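Local structure of oxidoreductase (Corynebacterium diphtheriae, 3K1Y) at the interface of chains A and B. The protein probably catalyses FMN-dependent redox reactions and belongs to the NADPH-dependent FMN reductase family of flavodoxin-like proteins. Sequence-based numbering; all coordinates share one arbitrary frame. Chains: chain A/B, oxidoreductase.

The interface of chains A and B. Residues chain A 21, 60, 64, 101-103, 106; chain B 67, 106, 109.
Where A:Met106 meets its own symmetry counterpart, B:Met106, the two selenomethionine side chains cross at about a right angle, with their methyl groups, A:Met106 CE and B:Met106 CE, 3.3 Å apart. This apolar centre is a worked example of how a two-fold symmetric contact between copies of one protein can be built, with flexible methionine side chains (selenomethionine here, in place of the natural sulphur) in the middle and a directed polar bond at the edge; the structure alone does not show whether this pairing in the deposited assembly is the biological one. B:Met106 runs out nearly straight from helix 102-110, CG anti to the backbone N (chi1 -165°), and bends at its last torsion. That bend brings CE against the backbone of the partner helix, 3.4 Å from A:Leu103 CA. Its selenium is met tip to tip by A:Met64, whose CE lies 3.8 Å from B:Met106 SE.

Next to this cluster, B:Met67, from helix 60-68, packs against apolar side chains of chain A. Its chain is folded at both chi2 and chi3, and this hooked shape places the terminal methyl between A:Leu103 and A:Leu21. The CE of B:Met67 packs 3.5 Å from A:Leu103 CD2, while its modelled approach to CB of the same leucine is too short to be meaningful. From the other flank A:Leu21 offers its CD2 branch to the same methyl. Nearer the root of the selenomethionine, A:Ile60 CD1 lies 3.9 Å from B:Met67 CB, so the residue is touched along its length as well as at its tip.

The polar rim lies at the start of helix 102-110 of chain A. There the carboxylate of B:Asp109 faces the first turn, an arrangement in which the positive end of the helix dipole would be expected to favour its negative charge. A:Thr101 CG2 lies 3.7 Å from B:Asp109 OD2. The backbone N-H of A:Gly102 donates to B:Asp109 OD2 at 2.8 Å, 160° at the hydrogen, approaching nearly in line with the carboxylate C-O bond.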
ATOM      1  N   LEU A  21      -0.110  -9.732 -22.185  1.00 23.53           N
ATOM      2  CA  LEU A  21       0.475 -10.902 -22.818  1.00 26.01           C
ATOM      3  C   LEU A  21      -0.479 -11.711 -23.694  1.00 28.58           C
ATOM      4  O   LEU A  21      -0.064 -12.697 -24.296  1.00 29.61           O
ATOM      5  CB  LEU A  21       1.082 -11.818 -21.750  1.00 26.02           C
ATOM      6  CG  LEU A  21       2.504 -11.518 -21.258  1.00 26.63           C
ATOM      7  CD1 LEU A  21       2.753 -10.029 -21.184  1.00 24.76           C
ATOM      8  CD2 LEU A  21       2.707 -12.173 -19.898  1.00 28.35           C
ATOM      9  N   ILE A  60      10.751  -9.065 -24.522  1.00 27.38           N
ATOM     10  CA  ILE A  60      11.224 -10.063 -23.574  1.00 28.58           C
ATOM     11  C   ILE A  60      12.721 -10.370 -23.706  1.00 29.60           C
ATOM     12  O   ILE A  60      13.456 -10.312 -22.722  1.00 29.74           O
ATOM     13  CB  ILE A  60      10.386 -11.344 -23.677  1.00 29.60           C
ATOM     14  CG1 ILE A  60       8.917 -11.011 -23.384  1.00 28.98           C
ATOM     15  CG2 ILE A  60      10.883 -12.368 -22.670  1.00 31.09           C
ATOM     16  CD1 ILE A  60       7.961 -12.166 -23.564  1.00 26.69           C
HETATM   17  N   MSE A  64      15.257  -9.303 -20.791  0.50 90.38           N
HETATM   18  CA  MSE A  64      15.985 -10.273 -20.004  0.50 92.93           C
HETATM   19  C   MSE A  64      17.432 -10.476 -20.444  0.50 93.68           C
HETATM   20  O   MSE A  64      18.089 -11.429 -20.027  0.50 94.47           O
HETATM   21  CB  MSE A  64      15.194 -11.584 -19.930  0.50 47.13           C
HETATM   22  CG  MSE A  64      14.166 -11.549 -18.776  0.50 46.87           C
HETATM   23 SE   MSE A  64      12.835 -12.780 -18.773  0.50 47.03          SE
HETATM   24  CE  MSE A  64      11.452 -11.801 -19.269  0.50 46.52           C
ATOM     25  N   THR A 101       2.402  -6.498 -13.192  1.00 18.89           N
ATOM     26  CA  THR A 101       3.148  -7.662 -13.663  1.00 19.69           C
ATOM     27  C   THR A 101       4.647  -7.589 -13.393  1.00 19.01           C
ATOM     28  O   THR A 101       5.233  -6.506 -13.354  1.00 18.70           O
ATOM     29  CB  THR A 101       2.938  -7.866 -15.178  1.00 20.07           C
ATOM     30  OG1 THR A 101       1.548  -8.091 -15.449  1.00 23.86           O
ATOM     31  CG2 THR A 101       3.713  -9.052 -15.655  1.00 20.15           C
ATOM     32  N   GLY A 102       5.265  -8.750 -13.206  1.00 19.28           N
ATOM     33  CA  GLY A 102       6.693  -8.779 -12.973  1.00 19.36           C
ATOM     34  C   GLY A 102       7.384  -8.188 -14.189  1.00 19.63           C
ATOM     35  O   GLY A 102       8.362  -7.451 -14.056  1.00 19.53           O
ATOM     36  N   LEU A 103       6.862  -8.499 -15.376  1.00 17.52           N
ATOM     37  CA  LEU A 103       7.438  -7.999 -16.622  1.00 18.38           C
ATOM     38  C   LEU A 103       7.328  -6.472 -16.689  1.00 18.12           C
ATOM     39  O   LEU A 103       8.243  -5.785 -17.149  1.00 18.77           O
ATOM     40  CB  LEU A 103       6.734  -8.630 -17.824  1.00 19.00           C
ATOM     41  CG  LEU A 103       7.193  -8.165 -19.216  1.00 19.83           C
ATOM     42  CD1 LEU A 103       8.632  -8.607 -19.461  1.00 21.49           C
ATOM     43  CD2 LEU A 103       6.255  -8.743 -20.287  1.00 18.64           C
HETATM   44  N   MSE A 106       9.893  -5.262 -14.373  1.00 43.75           N
HETATM   45  CA  MSE A 106      11.226  -5.433 -14.913  1.00 44.87           C
HETATM   46  C   MSE A 106      11.650  -4.241 -15.754  1.00 45.26           C
HETATM   47  O   MSE A 106      12.744  -3.708 -15.577  1.00 48.11           O
HETATM   48  CB  MSE A 106      11.287  -6.705 -15.745  1.00 45.24           C
HETATM   49  CG  MSE A 106      12.692  -7.128 -16.110  1.00 45.54           C
HETATM   50 SE   MSE A 106      12.652  -8.864 -16.919  1.00 43.55          SE
HETATM   51  CE  MSE A 106      12.434  -9.937 -15.310  1.00 43.69           C
TER
HETATM   52  N   MSE B  67       6.884 -16.698 -20.363  1.00 59.31           N
HETATM   53  CA  MSE B  67       6.203 -15.442 -20.663  1.00 59.71           C
HETATM   54  C   MSE B  67       5.743 -15.395 -22.116  1.00 61.14           C
HETATM   55  O   MSE B  67       4.636 -14.952 -22.408  1.00 60.84           O
HETATM   56  CB  MSE B  67       7.115 -14.247 -20.373  1.00 58.49           C
HETATM   57  CG  MSE B  67       7.414 -14.002 -18.890  1.00 56.21           C
HETATM   58 SE   MSE B  67       5.880 -13.465 -17.817  1.00 47.44          SE
HETATM   59  CE  MSE B  67       5.765 -11.617 -18.355  1.00 52.98           C
HETATM   60  N   MSE B 106       7.903 -12.040 -11.153  1.00 43.73           N
HETATM   61  CA  MSE B 106       7.682 -12.896 -12.315  1.00 44.63           C
HETATM   62  C   MSE B 106       7.566 -14.378 -11.962  1.00 45.31           C
HETATM   63  O   MSE B 106       6.762 -15.099 -12.545  1.00 46.22           O
HETATM   64  CB  MSE B 106       8.806 -12.701 -13.332  1.00 44.68           C
HETATM   65  CG  MSE B 106       8.470 -13.260 -14.697  1.00 47.01           C
HETATM   66 SE   MSE B 106       9.686 -12.681 -16.072  1.00 46.74          SE
HETATM   67  CE  MSE B 106       9.313 -10.785 -16.042  1.00 43.64           C
ATOM     68  N   ASP B 109       4.158 -14.764 -10.627  1.00 17.48           N
ATOM     69  CA  ASP B 109       3.098 -14.577 -11.610  1.00 18.63           C
ATOM     70  C   ASP B 109       2.843 -15.859 -12.368  1.00 20.47           C
ATOM     71  O   ASP B 109       1.739 -16.107 -12.856  1.00 21.62           O
ATOM     72  CB  ASP B 109       3.466 -13.495 -12.626  1.00 18.26           C
ATOM     73  CG  ASP B 109       3.498 -12.121 -12.024  1.00 17.27           C
ATOM     74  OD1 ASP B 109       2.991 -11.952 -10.897  1.00 17.19           O
ATOM     75  OD2 ASP B 109       4.025 -11.208 -12.686  1.00 19.46           O
TER